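Protein argonaute (PDB 5I4A) uses short guide RNAs with a 5'-hydroxyl end to bind complementary target DNA or RNA and cleave it. Local coordinates at residues 166-172 and 206-211. Coordinates in Å, arbitrary orientation, origin at the centre of the assembly. Residue numbers count along the deposited sequence, not the author numbering.
With nucleotides of chain B.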
# COMPACT_ATOMS: atom_id res chain seq x y z
N LYS A 166 13.58 -7.67 -23.33
CA LYS A 166 12.47 -6.74 -23.24
C LYS A 166 11.69 -6.99 -21.96
O LYS A 166 11.86 -8.01 -21.29
CB LYS A 166 11.56 -6.84 -24.47
CG LYS A 166 12.14 -6.17 -25.70
CD LYS A 166 11.79 -6.88 -26.99
CE LYS A 166 12.36 -6.11 -28.17
NZ LYS A 166 13.73 -5.59 -27.87
N SER A 167 10.82 -6.04 -21.63
CA SER A 167 9.97 -6.13 -20.45
C SER A 167 8.64 -5.45 -20.77
O SER A 167 8.40 -5.05 -21.91
CB SER A 167 10.66 -5.49 -19.23
OG SER A 167 10.37 -4.11 -19.14
N GLY A 168 7.79 -5.33 -19.76
CA GLY A 168 6.48 -4.73 -19.94
C GLY A 168 6.39 -3.25 -19.62
O GLY A 168 5.31 -2.66 -19.80
N TYR A 169 7.47 -2.62 -19.16
CA TYR A 169 7.43 -1.22 -18.78
C TYR A 169 8.70 -0.52 -19.20
O TYR A 169 9.80 -1.04 -19.00
CB TYR A 169 7.22 -1.07 -17.27
CG TYR A 169 5.81 -1.39 -16.83
CD1 TYR A 169 5.44 -2.69 -16.49
CD2 TYR A 169 4.84 -0.40 -16.77
CE1 TYR A 169 4.15 -2.99 -16.10
CE2 TYR A 169 3.55 -0.69 -16.38
CZ TYR A 169 3.21 -1.98 -16.05
OH TYR A 169 1.92 -2.27 -15.66
N LEU A 170 8.55 0.67 -19.79
CA LEU A 170 9.65 1.49 -20.23
C LEU A 170 9.83 2.67 -19.28
O LEU A 170 8.86 3.32 -18.89
CB LEU A 170 9.41 2.02 -21.65
CG LEU A 170 9.13 0.99 -22.74
CD1 LEU A 170 8.57 1.66 -23.97
CD2 LEU A 170 10.39 0.24 -23.08
N TYR A 171 11.08 2.93 -18.91
CA TYR A 171 11.42 4.08 -18.09
C TYR A 171 12.02 5.17 -18.97
O TYR A 171 12.97 4.91 -19.72
CB TYR A 171 12.41 3.70 -16.98
CG TYR A 171 13.15 4.88 -16.39
CD1 TYR A 171 12.47 5.87 -15.70
CD2 TYR A 171 14.53 4.99 -16.52
CE1 TYR A 171 13.14 6.95 -15.16
CE2 TYR A 171 15.21 6.07 -15.98
CZ TYR A 171 14.51 7.04 -15.31
OH TYR A 171 15.18 8.12 -14.77
N ASN A 172 11.46 6.37 -18.90
CA ASN A 172 11.94 7.50 -19.69
C ASN A 172 13.05 8.22 -18.94
O ASN A 172 12.85 8.64 -17.79
CB ASN A 172 10.80 8.46 -20.02
CG ASN A 172 11.23 9.58 -20.94
OD1 ASN A 172 11.83 10.57 -20.50
ND2 ASN A 172 10.93 9.44 -22.23
N ASN A 206 15.49 7.54 -25.65
CA ASN A 206 15.31 8.01 -24.28
C ASN A 206 14.56 7.01 -23.42
O ASN A 206 14.24 7.32 -22.26
CB ASN A 206 14.58 9.35 -24.27
CG ASN A 206 15.46 10.50 -24.72
OD1 ASN A 206 16.68 10.35 -24.83
ND2 ASN A 206 14.85 11.65 -24.98
N TYR A 207 14.28 5.81 -23.93
CA TYR A 207 13.48 4.82 -23.23
C TYR A 207 14.32 3.59 -22.94
O TYR A 207 14.95 3.04 -23.85
CB TYR A 207 12.24 4.45 -24.03
CG TYR A 207 11.24 5.58 -24.13
CD1 TYR A 207 11.48 6.68 -24.94
CD2 TYR A 207 10.06 5.56 -23.40
CE1 TYR A 207 10.59 7.72 -25.02
CE2 TYR A 207 9.15 6.59 -23.48
CZ TYR A 207 9.42 7.67 -24.30
OH TYR A 207 8.53 8.71 -24.39
N LEU A 208 14.33 3.17 -21.68
CA LEU A 208 14.98 1.94 -21.25
C LEU A 208 13.93 1.02 -20.64
O LEU A 208 12.90 1.47 -20.15
CB LEU A 208 16.08 2.22 -20.23
CG LEU A 208 17.24 3.11 -20.69
CD1 LEU A 208 18.25 3.29 -19.57
CD2 LEU A 208 17.90 2.52 -21.92
N PHE A 209 14.21 -0.28 -20.69
CA PHE A 209 13.33 -1.26 -20.07
C PHE A 209 13.61 -1.32 -18.57
O PHE A 209 14.77 -1.40 -18.15
CB PHE A 209 13.52 -2.63 -20.70
CG PHE A 209 12.74 -2.82 -21.97
CD1 PHE A 209 11.37 -2.98 -21.94
CD2 PHE A 209 13.38 -2.82 -23.20
CE1 PHE A 209 10.65 -3.15 -23.10
CE2 PHE A 209 12.67 -2.99 -24.37
CZ PHE A 209 11.30 -3.15 -24.32
N ASN A 210 12.55 -1.29 -17.77
CA ASN A 210 12.65 -1.38 -16.32
C ASN A 210 12.23 -2.78 -15.89
O ASN A 210 11.15 -3.25 -16.26
CB ASN A 210 11.78 -0.32 -15.65
CG ASN A 210 11.96 -0.28 -14.15
OD1 ASN A 210 13.05 -0.55 -13.64
ND2 ASN A 210 10.90 0.06 -13.43
N PHE A 211 13.07 -3.43 -15.10
CA PHE A 211 12.86 -4.81 -14.69
C PHE A 211 12.51 -4.86 -13.21
O PHE A 211 13.31 -4.44 -12.37
CB PHE A 211 14.09 -5.67 -14.99
CG PHE A 211 14.42 -5.74 -16.45
CD1 PHE A 211 13.73 -6.59 -17.29
CD2 PHE A 211 15.42 -4.95 -16.98
CE1 PHE A 211 14.03 -6.66 -18.63
CE2 PHE A 211 15.73 -5.01 -18.33
CZ PHE A 211 15.03 -5.87 -19.16
P U B 20 9.11 18.25 -19.70
OP1 U B 20 7.83 18.46 -20.43
OP2 U B 20 9.32 16.99 -18.94
O5' U B 20 10.34 18.46 -20.70
C5' U B 20 10.25 18.11 -22.07
C4' U B 20 11.10 16.91 -22.40
O4' U B 20 10.73 15.82 -21.52
C3' U B 20 10.93 16.35 -23.81
O3' U B 20 11.77 16.99 -24.76
C2' U B 20 11.25 14.86 -23.65
O2' U B 20 12.64 14.62 -23.77
C1' U B 20 10.83 14.59 -22.20
N1 U B 20 9.55 13.84 -22.06
C2 U B 20 8.32 14.46 -22.26
O2 U B 20 8.18 15.63 -22.56
N3 U B 20 7.23 13.64 -22.07
C4 U B 20 7.23 12.31 -21.73
O4 U B 20 6.16 11.72 -21.61
C5 U B 20 8.53 11.74 -21.54
C6 U B 20 9.61 12.51 -21.71
P U B 21 11.29 18.29 -25.58
OP1 U B 21 11.91 18.21 -26.93
OP2 U B 21 11.60 19.47 -24.75
O5' U B 21 9.69 18.19 -25.63
C5' U B 21 9.01 17.61 -26.74
C4' U B 21 9.53 16.22 -27.03
O4' U B 21 8.89 15.26 -26.15
C3' U B 21 9.40 15.67 -28.46
O3' U B 21 10.68 15.42 -29.05
C2' U B 21 8.67 14.33 -28.29
O2' U B 21 9.23 13.28 -29.07
C1' U B 21 8.83 14.02 -26.81
N1 U B 21 7.70 13.23 -26.29
C2 U B 21 7.84 11.85 -26.32
O2 U B 21 8.83 11.28 -26.71
N3 U B 21 6.80 11.10 -25.88
C4 U B 21 5.61 11.59 -25.41
O4 U B 21 4.75 10.79 -25.04
C5 U B 21 5.49 13.01 -25.40
C6 U B 21 6.51 13.78 -25.84
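Lys166 lies flat against the ring of Phe209: its CA sits 3.8 Å from the ring centroid, almost on the ring normal, in a CH-pi contact. Ser167 turns its side chain toward the partner segment, where OG donates to Asn210 O (3.1 Å) and accepts from Tyr169 N (3.3 Å). The second bond closes an ST turn leading into strand 169-172. Asn210 N donates to Tyr169 O at 3.0 Å, nearly straight; Ser167 OG stands in for the reciprocal bond, and the paired ladder starts at Leu170, between strands whose directions differ by 129°. Leu170 faces Phe209 in a non-hydrogen-bonded pair and places CD2 3.6 Å from the ring centroid, on the face opposite Lys166, clamping the phenyl group. Leu189 and Ile191 of strand 188-192 also pack on Leu170. In the antiparallel sheet, 207-211 lies between 169-172 and 143-156, linking strands of the PAZ domain, which in Argonautes holds the guide's 3' end, to the linker L1 strand. Tyr171 forms the hydrogen-bonded pair with Leu208, through Tyr171 N to Leu208 O (2.6 Å) and Leu208 N to Tyr171 O (3.0 Å); its ring, on the other side of the sheet from Leu170, packs on Leu155 and its hydroxyl reaches Phe106 O. Asn172 ND2 lies over one face of the Tyr207 ring, 3.1 Å from Tyr207 CZ, while Asn172 OD1, bonded to Ser175 N, comes within 3.2 Å of U20 C6 of chain B. Tyr207 OH accepts a weak hydrogen bond from N3 of U21 of chain B (3.3 Å).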